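Local coordinates for protein alkaline serine protease AL20 (Nesterenkonia abyssinica, PDB 3CP7) that probably hydrolyses peptide bonds as a secreted, chymotrypsin-like serine protease able to work at alkaline pH and stable to heat, at residues N26-A31 with G181-T186; V36-H41 with R53-A58; M153-Q158 with N187-T192. All coordinates share one frame; numbering follows the deposited sequence.

Contact 1: N26-A31 with G181-T186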
ATOM      1  N   ASN A  26       4.725  -2.033 -17.490  1.00  7.73           N
ATOM      2  CA  ASN A  26       3.850  -1.625 -18.571  1.00  8.31           C
ATOM      3  C   ASN A  26       2.965  -0.463 -18.166  1.00  8.09           C
ATOM      4  O   ASN A  26       2.355  -0.508 -17.113  1.00  7.97           O
ATOM      5  CB  ASN A  26       2.987  -2.817 -19.001  1.00  8.21           C
ATOM      6  CG  ASN A  26       2.153  -2.524 -20.241  1.00  8.50           C
ATOM      7  OD1 ASN A  26       2.693  -2.180 -21.296  1.00  8.94           O
ATOM      8  ND2 ASN A  26       0.832  -2.666 -20.119  1.00  8.53           N
ATOM      9  N   ILE A  27       2.880   0.560 -19.019  1.00  7.90           N
ATOM     10  CA  ILE A  27       1.976   1.683 -18.764  1.00  8.16           C
ATOM     11  C   ILE A  27       0.528   1.228 -18.915  1.00  8.06           C
ATOM     12  O   ILE A  27       0.124   0.757 -19.984  1.00  8.62           O
ATOM     13  CB  ILE A  27       2.216   2.886 -19.716  1.00  7.88           C
ATOM     14  CG1 ILE A  27       3.679   3.333 -19.677  1.00  8.80           C
ATOM     15  CG2 ILE A  27       1.279   4.043 -19.349  1.00  9.59           C
ATOM     16  CD1 ILE A  27       4.034   4.379 -20.751  1.00  9.41           C
ATOM     17  N   VAL A  28      -0.242   1.373 -17.840  1.00  8.18           N
ATOM     18  CA  VAL A  28      -1.672   1.063 -17.857  1.00  8.52           C
ATOM     19  C   VAL A  28      -2.461   2.363 -17.743  1.00  8.54           C
ATOM     20  O   VAL A  28      -2.024   3.307 -17.083  1.00  8.90           O
ATOM     21  CB  VAL A  28      -2.077   0.055 -16.744  1.00  8.23           C
ATOM     22  CG1 VAL A  28      -1.522  -1.333 -17.088  1.00  9.71           C
ATOM     23  CG2 VAL A  28      -1.638   0.533 -15.340  1.00  9.47           C
ATOM     24  N   ALA A  29      -3.605   2.416 -18.420  1.00  9.63           N
ATOM     25  CA  ALA A  29      -4.427   3.634 -18.420  1.00 10.06           C
ATOM     26  C   ALA A  29      -4.738   4.037 -16.992  1.00 10.74           C
ATOM     27  O   ALA A  29      -5.147   3.197 -16.198  1.00 12.00           O
ATOM     28  CB  ALA A  29      -5.700   3.400 -19.187  1.00 11.40           C
ATOM     29  N   SER A  30      -4.529   5.308 -16.657  1.00 10.55           N
ATOM     30  CA  SER A  30      -4.728   5.776 -15.287  1.00 10.88           C
ATOM     31  C   SER A  30      -5.145   7.229 -15.245  1.00 10.69           C
ATOM     32  O   SER A  30      -4.694   8.032 -16.064  1.00 10.64           O
ATOM     33  CB  SER A  30      -3.430   5.633 -14.502  1.00 11.16           C
ATOM     34  OG  SER A  30      -2.408   6.460 -15.031  1.00 14.99           O
ATOM     35  N   ALA A  31      -5.972   7.581 -14.262  1.00 10.67           N
ATOM     36  CA  ALA A  31      -6.337   8.992 -14.079  1.00 10.87           C
ATOM     37  C   ALA A  31      -5.095   9.880 -13.937  1.00 10.60           C
ATOM     38  O   ALA A  31      -5.041  10.985 -14.502  1.00 11.60           O
ATOM     39  CB  ALA A  31      -7.256   9.168 -12.881  1.00 11.52           C
ATOM     40  N   GLY A 181      -4.088  -6.098 -26.277  1.00 12.73           N
ATOM     41  CA  GLY A 181      -5.190  -6.492 -25.400  1.00 11.85           C
ATOM     42  C   GLY A 181      -5.111  -5.885 -24.005  1.00 11.18           C
ATOM     43  O   GLY A 181      -4.157  -5.170 -23.674  1.00 11.40           O
ATOM     44  N   ALA A 182      -6.122  -6.163 -23.189  1.00 10.45           N
ATOM     45  CA  ALA A 182      -6.134  -5.693 -21.805  1.00 10.09           C
ATOM     46  C   ALA A 182      -5.107  -6.461 -20.983  1.00  9.64           C
ATOM     47  O   ALA A 182      -4.991  -7.686 -21.103  1.00  9.81           O
ATOM     48  CB  ALA A 182      -7.529  -5.844 -21.190  1.00 10.39           C
ATOM     49  N   GLN A 183      -4.357  -5.731 -20.160  1.00  8.25           N
ATOM     50  CA  GLN A 183      -3.447  -6.392 -19.235  1.00  8.04           C
ATOM     51  C   GLN A 183      -4.232  -7.096 -18.143  1.00  8.26           C
ATOM     52  O   GLN A 183      -5.163  -6.528 -17.571  1.00  8.31           O
ATOM     53  CB  GLN A 183      -2.470  -5.389 -18.619  1.00  7.99           C
ATOM     54  CG  GLN A 183      -1.520  -6.074 -17.641  1.00  7.65           C
ATOM     55  CD  GLN A 183      -0.301  -5.265 -17.303  1.00  7.99           C
ATOM     56  OE1 GLN A 183      -0.119  -4.137 -17.782  1.00  7.89           O
ATOM     57  NE2 GLN A 183       0.565  -5.842 -16.481  1.00  6.96           N
ATOM     58  N   ASN A 184      -3.853  -8.336 -17.848  1.00  8.05           N
ATOM     59  CA  ASN A 184      -4.600  -9.122 -16.889  1.00  8.16           C
ATOM     60  C   ASN A 184      -3.739 -10.005 -15.969  1.00  7.76           C
ATOM     61  O   ASN A 184      -4.264 -10.814 -15.200  1.00  8.31           O
ATOM     62  CB  ASN A 184      -5.674  -9.923 -17.622  1.00  8.26           C
ATOM     63  CG  ASN A 184      -6.633 -10.634 -16.689  1.00  8.01           C
ATOM     64  OD1 ASN A 184      -7.325 -10.010 -15.856  1.00 10.55           O
ATOM     65  ND2 ASN A 184      -6.719 -11.949 -16.847  1.00  6.98           N
ATOM     66  N   SER A 185      -2.422  -9.822 -16.046  1.00  7.51           N
ATOM     67  CA  SER A 185      -1.498 -10.359 -15.043  1.00  7.61           C
ATOM     68  C   SER A 185      -0.125  -9.768 -15.319  1.00  7.38           C
ATOM     69  O   SER A 185       0.022  -8.830 -16.134  1.00  7.39           O
ATOM     70  CB  SER A 185      -1.471 -11.901 -15.018  1.00  7.64           C
ATOM     71  OG  SER A 185      -0.722 -12.365 -13.900  1.00  7.93           O
ATOM     72  N   THR A 186       0.869 -10.323 -14.643  1.00  7.99           N
ATOM     73  CA  THR A 186       2.223  -9.849 -14.727  1.00  8.50           C
ATOM     74  C   THR A 186       3.135 -11.089 -14.598  1.00  8.04           C
ATOM     75  O   THR A 186       2.759 -12.065 -13.922  1.00  7.95           O
ATOM     76  CB  THR A 186       2.289  -8.831 -13.566  1.00 10.72           C
ATOM     77  OG1 THR A 186       2.270  -7.444 -13.978  1.00 12.14           O
ATOM     78  CG2 THR A 186       2.952  -9.273 -12.235  1.00 11.27           C
TER
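Val28 and Gln183 make the nearest backbone approach, with CA atoms 7.8 Å apart, too far for main-chain pairing, so the chain at and just after strand 19-27 and the start of strand 183-191 meet through side chains. The long Gln183 spans the gap: CG lies anti to the backbone N (chi1 180°) and the chain runs on extended, carrying the amide to Asn26. The two side chains run antiparallel past one another, their amide planes turned 50° apart. Asn26 ND2 donates to Gln183 OE1 at 2.9 Å, the N-H...O angle being 159°; the acceptor lies in the amide plane of Asn26, while the donor sits tilted from the carbonyl plane of Gln183. Val28 lies roughly perpendicular to the glutamine chain, and its CG1 touches the same OE1 at 3.2 Å. At the other end of the amide, Gln183 NE2 donates to Ser185 O at 3.1 Å, so bonds at both ends fix the rotation of the group. Asn26 suits this buried place because its amide offers a carbonyl oxygen and two N-H groups: OD1 bonds to His8 ND1 and ND2 also to Ser113 OG. Asn26 and Gln183 both rest on Pro172 of strand 172-175, and Gln183 packs against Ala37 of strand 35-38. The contact thus bridges the closed barrel and the second six-stranded sheet, the two-barrel plan of trypsin-like proteases.

Contact 2: V36-H41 with R53-A58. With FMT (formic acid), chain C.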
ATOM      1  N   VAL A  36       2.524   2.600 -13.974  1.00  8.51           N
ATOM      2  CA  VAL A  36       2.928   1.336 -14.597  1.00  8.42           C
ATOM      3  C   VAL A  36       2.616   0.150 -13.686  1.00  8.15           C
ATOM      4  O   VAL A  36       2.759   0.226 -12.454  1.00  8.95           O
ATOM      5  CB  VAL A  36       4.423   1.307 -15.022  1.00  8.48           C
ATOM      6  CG1 VAL A  36       4.703   2.338 -16.108  1.00 10.26           C
ATOM      7  CG2 VAL A  36       5.360   1.520 -13.826  1.00  9.15           C
ATOM      8  N   ALA A  37       2.184  -0.940 -14.308  1.00  7.63           N
ATOM      9  CA  ALA A  37       1.993  -2.212 -13.627  1.00  7.85           C
ATOM     10  C   ALA A  37       3.292  -2.983 -13.665  1.00  7.61           C
ATOM     11  O   ALA A  37       4.007  -2.996 -14.681  1.00  7.87           O
ATOM     12  CB  ALA A  37       0.921  -3.010 -14.313  1.00  8.35           C
ATOM     13  N   THR A  38       3.589  -3.638 -12.550  1.00  7.55           N
ATOM     14  CA  THR A  38       4.778  -4.471 -12.458  1.00  7.48           C
ATOM     15  C   THR A  38       4.541  -5.554 -11.404  1.00  7.33           C
ATOM     16  O   THR A  38       3.405  -5.734 -10.939  1.00  7.46           O
ATOM     17  CB  THR A  38       6.038  -3.606 -12.170  1.00  7.73           C
ATOM     18  OG1 THR A  38       7.214  -4.400 -12.351  1.00  7.44           O
ATOM     19  CG2 THR A  38       6.029  -3.009 -10.764  1.00  7.48           C
ATOM     20  N   ALA A  39       5.590  -6.292 -11.048  1.00  7.00           N
ATOM     21  CA  ALA A  39       5.499  -7.293  -9.975  1.00  7.50           C
ATOM     22  C   ALA A  39       5.839  -6.645  -8.643  1.00  7.72           C
ATOM     23  O   ALA A  39       6.665  -5.734  -8.574  1.00  8.81           O
ATOM     24  CB  ALA A  39       6.439  -8.465 -10.248  1.00  7.62           C
ATOM     25  N   GLY A  40       5.223  -7.137  -7.573  1.00  7.73           N
ATOM     26  CA  GLY A  40       5.570  -6.676  -6.231  1.00  8.39           C
ATOM     27  C   GLY A  40       7.053  -6.816  -5.950  1.00  8.49           C
ATOM     28  O   GLY A  40       7.669  -5.904  -5.398  1.00  8.82           O
ATOM     29  N   HIS A  41       7.653  -7.941  -6.344  1.00  8.44           N
ATOM     30  CA  HIS A  41       9.051  -8.180  -6.038  1.00  9.00           C
ATOM     31  C   HIS A  41       9.997  -7.289  -6.838  1.00  9.40           C
ATOM     32  O   HIS A  41      11.188  -7.243  -6.542  1.00 10.79           O
ATOM     33  CB  HIS A  41       9.401  -9.670  -6.156  1.00  8.79           C
ATOM     34  CG  HIS A  41       9.654 -10.153  -7.552  1.00  8.19           C
ATOM     35  ND1 HIS A  41       8.724 -10.862  -8.288  1.00  7.68           N
ATOM     36  CD2 HIS A  41      10.768 -10.073  -8.324  1.00  8.81           C
ATOM     37  CE1 HIS A  41       9.252 -11.178  -9.461  1.00  7.66           C
ATOM     38  NE2 HIS A  41      10.489 -10.717  -9.504  1.00  8.95           N
ATOM     39  N   ARG A  53      15.122   0.922  -4.343  1.00 13.88           N
ATOM     40  CA  ARG A  53      15.617   2.278  -4.484  1.00 14.57           C
ATOM     41  C   ARG A  53      15.891   2.570  -5.943  1.00 14.18           C
ATOM     42  O   ARG A  53      16.207   1.669  -6.719  1.00 13.85           O
ATOM     43  CB  ARG A  53      16.884   2.464  -3.650  1.00 15.14           C
ATOM     44  CG  ARG A  53      16.609   2.462  -2.152  1.00 18.12           C
ATOM     45  CD  ARG A  53      17.867   2.749  -1.348  1.00 22.39           C
ATOM     46  NE  ARG A  53      18.541   1.527  -0.912  1.00 25.58           N
ATOM     47  CZ  ARG A  53      19.634   1.013  -1.470  1.00 27.96           C
ATOM     48  NH1 ARG A  53      20.212   1.599  -2.516  1.00 29.09           N
ATOM     49  NH2 ARG A  53      20.155  -0.099  -0.973  1.00 27.90           N
ATOM     50  N   ASN A  54      15.736   3.834  -6.317  1.00 14.24           N
ATOM     51  CA  ASN A  54      16.037   4.299  -7.671  1.00 14.73           C
ATOM     52  C   ASN A  54      15.357   3.492  -8.773  1.00 13.64           C
ATOM     53  O   ASN A  54      15.962   3.157  -9.798  1.00 13.95           O
ATOM     54  CB  ASN A  54      17.547   4.385  -7.876  1.00 15.69           C
ATOM     55  CG  ASN A  54      18.195   5.362  -6.918  1.00 18.05           C
ATOM     56  OD1 ASN A  54      17.592   6.369  -6.534  1.00 21.08           O
ATOM     57  ND2 ASN A  54      19.411   5.064  -6.514  1.00 21.35           N
ATOM     58  N   PHE A  55      14.080   3.193  -8.542  1.00 12.52           N
ATOM     59  CA  PHE A  55      13.241   2.528  -9.527  1.00 12.10           C
ATOM     60  C   PHE A  55      13.049   3.454 -10.716  1.00 11.22           C
ATOM     61  O   PHE A  55      12.545   4.574 -10.573  1.00 11.48           O
ATOM     62  CB  PHE A  55      11.897   2.157  -8.893  1.00 11.45           C
ATOM     63  CG  PHE A  55      10.967   1.363  -9.788  1.00 11.24           C
ATOM     64  CD1 PHE A  55      10.719   0.023  -9.522  1.00 11.50           C
ATOM     65  CD2 PHE A  55      10.289   1.974 -10.839  1.00 11.12           C
ATOM     66  CE1 PHE A  55       9.834  -0.716 -10.312  1.00 12.36           C
ATOM     67  CE2 PHE A  55       9.401   1.254 -11.644  1.00 10.40           C
ATOM     68  CZ  PHE A  55       9.176  -0.101 -11.376  1.00 11.27           C
ATOM     69  N   VAL A  56      13.440   2.965 -11.887  1.00 11.47           N
ATOM     70  CA  VAL A  56      13.348   3.737 -13.120  1.00 11.43           C
ATOM     71  C   VAL A  56      12.708   2.887 -14.220  1.00 10.72           C
ATOM     72  O   VAL A  56      13.004   1.703 -14.335  1.00 11.15           O
ATOM     73  CB  VAL A  56      14.764   4.221 -13.555  1.00 12.40           C
ATOM     74  CG1 VAL A  56      14.790   4.671 -14.984  1.00 14.79           C
ATOM     75  CG2 VAL A  56      15.254   5.337 -12.645  1.00 13.43           C
ATOM     76  N   PHE A  57      11.866   3.520 -15.029  1.00  9.75           N
ATOM     77  CA  PHE A  57      11.137   2.853 -16.098  1.00  9.98           C
ATOM     78  C   PHE A  57      11.545   3.447 -17.438  1.00  9.59           C
ATOM     79  O   PHE A  57      11.558   4.667 -17.593  1.00 10.54           O
ATOM     80  CB  PHE A  57       9.629   3.039 -15.894  1.00  9.43           C
ATOM     81  CG  PHE A  57       8.772   2.445 -16.998  1.00  9.17           C
ATOM     82  CD1 PHE A  57       8.010   3.273 -17.825  1.00  9.36           C
ATOM     83  CD2 PHE A  57       8.706   1.060 -17.187  1.00  9.05           C
ATOM     84  CE1 PHE A  57       7.207   2.725 -18.823  1.00  9.32           C
ATOM     85  CE2 PHE A  57       7.902   0.514 -18.180  1.00  9.55           C
ATOM     86  CZ  PHE A  57       7.166   1.354 -19.011  1.00  8.66           C
ATOM     87  N   ALA A  58      11.887   2.579 -18.386  1.00 10.12           N
ATOM     88  CA  ALA A  58      12.339   2.992 -19.718  1.00 10.17           C
ATOM     89  C   ALA A  58      11.388   2.458 -20.786  1.00  9.93           C
ATOM     90  O   ALA A  58      11.534   1.317 -21.235  1.00  9.77           O
ATOM     91  CB  ALA A  58      13.761   2.496 -19.972  1.00 10.27           C
TER
HETATM   92  C   FMT C 219      13.425 -10.632 -12.051  1.00 13.46           C
HETATM   93  O1  FMT C 219      12.911 -10.680 -10.921  1.00 13.54           O
HETATM   94  O2  FMT C 219      12.928 -11.186 -13.035  1.00 12.36           O
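Val36 holds CG1 beside its backbone N and anti to the carbonyl carbon (chi1 -64°), while Phe57 carries its ring anti to the backbone N (chi1 177°), and these settings bring the methyl over one face of the ring. Val36 CG1 stands 3.8 Å from the centroid of the Phe57 ring, nearly along its normal, a CH-pi contact whose nearest ring atom is CE1. Beside it, Thr38 CG2 meets Phe55 CZ at 4.3 Å, approaching that ring obliquely. A beta-branched residue suits each strand position: valine offers only methyls to the interior, whereas threonine turns CG2 to the aromatic ring and bonds through OG1 to Ser24 O. The phenylalanines are long enough to span the barrel from strand 55-59 to strand 35-38, whose nearest CA atoms, those of Val36 and Phe57, lie 8.5 Å apart. Val12, Ile27 and Leu97 also pack on Phe57, within the hydrophobic interior of the barrel.

Past the end of strand 35-38 the chain enters a 3-10 turn that carries His41. Its ND1 bonds to Asp91 OD1 and its ring touches Ser169, consistent with the Ser-His-Asp charge relay of this family. On the far side, His41 NE2 donates to O1 of a formic acid molecule at 2.8 Å, with an N-H...O angle of 148° and O1 near the ring plane. This molecule, probably from the crystallisation liquor, is also bonded to Ser169 OG and Gly167 N. The chemistry is therefore divided: apolar packing fills the barrel, and polar groups of the probable active site gather where the strand ends.

Contact 3: M153-Q158 with N187-T192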
ATOM      1  N   MET A 153       0.909 -26.002  -7.530  1.00 15.12           N
ATOM      2  CA  MET A 153       0.945 -25.936  -6.078  1.00 15.99           C
ATOM      3  C   MET A 153      -0.408 -25.618  -5.462  1.00 15.70           C
ATOM      4  O   MET A 153      -0.555 -25.638  -4.236  1.00 16.41           O
ATOM      5  CB  MET A 153       1.932 -24.875  -5.629  1.00 16.64           C
ATOM      6  CG  MET A 153       3.326 -25.110  -6.084  1.00 19.08           C
ATOM      7  SD  MET A 153       4.318 -24.859  -4.634  1.00 22.90           S
ATOM      8  CE  MET A 153       3.935 -26.412  -3.941  1.00  9.67           C
ATOM      9  N   GLY A 154      -1.388 -25.296  -6.299  1.00 14.75           N
ATOM     10  CA  GLY A 154      -2.744 -25.089  -5.807  1.00 14.22           C
ATOM     11  C   GLY A 154      -3.103 -23.676  -5.391  1.00 13.18           C
ATOM     12  O   GLY A 154      -4.210 -23.444  -4.905  1.00 14.25           O
ATOM     13  N   SER A 155      -2.184 -22.726  -5.573  1.00 11.99           N
ATOM     14  CA  SER A 155      -2.517 -21.330  -5.313  1.00 10.69           C
ATOM     15  C   SER A 155      -3.342 -20.782  -6.469  1.00 10.11           C
ATOM     16  O   SER A 155      -3.562 -21.472  -7.466  1.00 10.03           O
ATOM     17  CB  SER A 155      -1.249 -20.491  -5.107  1.00 10.56           C
ATOM     18  OG  SER A 155      -0.733 -19.983  -6.335  1.00 10.33           O
ATOM     19  N   SER A 156      -3.778 -19.529  -6.331  1.00  9.56           N
ATOM     20  CA  SER A 156      -4.591 -18.881  -7.364  1.00  9.47           C
ATOM     21  C   SER A 156      -3.772 -18.378  -8.561  1.00  9.47           C
ATOM     22  O   SER A 156      -4.341 -17.857  -9.532  1.00  8.92           O
ATOM     23  CB  SER A 156      -5.416 -17.739  -6.766  1.00  9.49           C
ATOM     24  OG  SER A 156      -4.548 -16.741  -6.249  1.00  8.65           O
ATOM     25  N   THR A 157      -2.445 -18.507  -8.518  1.00  8.76           N
ATOM     26  CA  THR A 157      -1.653 -18.088  -9.689  1.00  8.87           C
ATOM     27  C   THR A 157      -1.930 -18.999 -10.888  1.00  9.04           C
ATOM     28  O   THR A 157      -2.525 -20.086 -10.745  1.00  9.39           O
ATOM     29  CB  THR A 157      -0.140 -18.050  -9.410  1.00  9.38           C
ATOM     30  OG1 THR A 157       0.321 -19.383  -9.170  1.00  9.43           O
ATOM     31  CG2 THR A 157       0.151 -17.179  -8.201  1.00  9.51           C
ATOM     32  N   GLN A 158      -1.521 -18.544 -12.066  1.00  8.71           N
ATOM     33  CA  GLN A 158      -1.648 -19.333 -13.293  1.00  8.82           C
ATOM     34  C   GLN A 158      -0.320 -19.373 -14.015  1.00  9.34           C
ATOM     35  O   GLN A 158       0.490 -18.452 -13.884  1.00  9.00           O
ATOM     36  CB  GLN A 158      -2.701 -18.741 -14.226  1.00  9.57           C
ATOM     37  CG  GLN A 158      -4.071 -18.583 -13.602  1.00 10.07           C
ATOM     38  CD  GLN A 158      -5.101 -18.172 -14.630  1.00 11.23           C
ATOM     39  OE1 GLN A 158      -5.856 -19.004 -15.129  1.00 11.19           O
ATOM     40  NE2 GLN A 158      -5.109 -16.897 -14.989  1.00 10.46           N
ATOM     41  N   ASN A 187       4.289 -11.083 -15.269  1.00  7.51           N
ATOM     42  CA  ASN A 187       5.284 -12.137 -15.035  1.00  7.66           C
ATOM     43  C   ASN A 187       5.750 -12.079 -13.597  1.00  8.08           C
ATOM     44  O   ASN A 187       6.237 -11.040 -13.160  1.00  8.12           O
ATOM     45  CB  ASN A 187       6.515 -11.965 -15.928  1.00  7.83           C
ATOM     46  CG  ASN A 187       6.186 -12.029 -17.412  1.00  8.16           C
ATOM     47  OD1 ASN A 187       5.343 -12.822 -17.851  1.00  8.15           O
ATOM     48  ND2 ASN A 187       6.855 -11.183 -18.199  1.00  9.28           N
ATOM     49  N   SER A 188       5.637 -13.184 -12.864  1.00  7.49           N
ATOM     50  CA  SER A 188       6.016 -13.180 -11.456  1.00  7.91           C
ATOM     51  C   SER A 188       7.126 -14.162 -11.063  1.00  7.73           C
ATOM     52  O   SER A 188       8.113 -13.750 -10.447  1.00  8.01           O
ATOM     53  CB  SER A 188       4.776 -13.366 -10.577  1.00  7.82           C
ATOM     54  OG  SER A 188       5.120 -13.668  -9.234  1.00  7.71           O
ATOM     55  N   TYR A 189       6.986 -15.440 -11.415  1.00  8.16           N
ATOM     56  CA  TYR A 189       7.948 -16.426 -10.954  1.00  8.19           C
ATOM     57  C   TYR A 189       7.847 -17.713 -11.744  1.00  8.68           C
ATOM     58  O   TYR A 189       6.880 -17.930 -12.473  1.00  8.69           O
ATOM     59  CB  TYR A 189       7.730 -16.712  -9.454  1.00  8.50           C
ATOM     60  CG  TYR A 189       6.485 -17.510  -9.152  1.00  8.50           C
ATOM     61  CD1 TYR A 189       5.271 -16.881  -8.893  1.00  7.96           C
ATOM     62  CD2 TYR A 189       6.525 -18.906  -9.106  1.00  8.40           C
ATOM     63  CE1 TYR A 189       4.117 -17.615  -8.617  1.00  8.39           C
ATOM     64  CE2 TYR A 189       5.389 -19.653  -8.845  1.00  8.34           C
ATOM     65  CZ  TYR A 189       4.186 -19.002  -8.578  1.00  7.98           C
ATOM     66  OH  TYR A 189       3.032 -19.718  -8.313  1.00  8.99           O
ATOM     67  N   GLY A 190       8.872 -18.554 -11.602  1.00  9.00           N
ATOM     68  CA  GLY A 190       8.775 -19.958 -12.009  1.00  8.99           C
ATOM     69  C   GLY A 190       9.121 -20.855 -10.834  1.00  9.11           C
ATOM     70  O   GLY A 190       9.454 -20.371  -9.738  1.00  9.03           O
ATOM     71  N   TYR A 191       9.028 -22.164 -11.067  1.00  9.19           N
ATOM     72  CA  TYR A 191       9.501 -23.142 -10.099  1.00  9.17           C
ATOM     73  C   TYR A 191      10.764 -23.800 -10.610  1.00  9.70           C
ATOM     74  O   TYR A 191      10.888 -24.082 -11.800  1.00  9.80           O
ATOM     75  CB  TYR A 191       8.452 -24.228  -9.865  1.00  9.11           C
ATOM     76  CG  TYR A 191       7.181 -23.747  -9.215  1.00  8.44           C
ATOM     77  CD1 TYR A 191       7.164 -23.319  -7.896  1.00  8.62           C
ATOM     78  CD2 TYR A 191       5.977 -23.774  -9.916  1.00  8.90           C
ATOM     79  CE1 TYR A 191       5.976 -22.883  -7.294  1.00  9.11           C
ATOM     80  CE2 TYR A 191       4.788 -23.346  -9.328  1.00  9.93           C
ATOM     81  CZ  TYR A 191       4.796 -22.890  -8.016  1.00  9.12           C
ATOM     82  OH  TYR A 191       3.629 -22.462  -7.414  1.00  9.78           O
ATOM     83  N   THR A 192      11.685 -24.091  -9.695  1.00 10.54           N
ATOM     84  CA  THR A 192      12.946 -24.737 -10.060  1.00 11.40           C
ATOM     85  C   THR A 192      12.735 -26.076 -10.777  1.00 12.04           C
ATOM     86  O   THR A 192      13.538 -26.447 -11.635  1.00 12.63           O
ATOM     87  CB  THR A 192      13.811 -24.997  -8.815  1.00 11.66           C
ATOM     88  OG1 THR A 192      13.012 -25.658  -7.828  1.00 11.81           O
ATOM     89  CG2 THR A 192      14.338 -23.683  -8.250  1.00 11.64           C
TER
HETATM   90  O   HOH W   1       1.835 -19.119  -5.696  1.00 12.81           O
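An ST turn in the loop before strand 158-161 presents the hydroxyls that receive Tyr189: Ser155 OG accepts from Thr157 N at 3.1 Å and is also bonded to Asp151 OD2. Thr157 and Tyr189 arrive from opposite directions, and Thr157 OG1 and Tyr189 OH form a hydrogen bond of 2.9 Å. Threonine fits here through both branches, since OG1 pairs with the tyrosine hydroxyl while CG2 packs alongside Tyr189 CE1. A water links Ser155 OG to Tyr189 OH, donating to the serine at 2.8 Å. Beside this network Met153 reaches across the end of Tyr191. Its chi2 (-133°) is away from the staggered values, so the exact placing of this side chain is doubtful; as modelled, Met153 SD lies 4.6 Å from the centroid of the Tyr191 ring, 49° off the normal, an oblique Met-aromatic contact. Tyr191 OH is held by Asp151 OD1, and one face of the Tyr191 ring is covered near its rim by Tyr189 CE2. Tyrosine suits both positions, having a ring to pack and a hydroxyl to bond. Asp151 thus supports both sides, taking the serine with one carboxylate oxygen and Tyr191 with the other, and its negative charge would probably polarise both hydroxyls.

Contacts 1 and 2 are buried and contact 3 lies at the surface, and their chemistry follows. In contact 2 hydrocarbon packs the barrel interior, with the polar groups round His41 past the strand's end; in contact 1 two buried amides, Asn26 and Gln183, join that barrel to the second sheet; in contact 3 hydroxyls, a water and a sulfur share a more open setting. Contacts 1 and 2 adjoin through the neighbouring strands 19-27 and 35-38, where Asn26 O probably accepts from Ala37 N at 2.8 Å. Contacts 1 and 3 draw on successive parts of strand 183-191. Contacts 2 and 3 meet near the probable catalytic centre, where His41 CE1 packs close to Ser188 O.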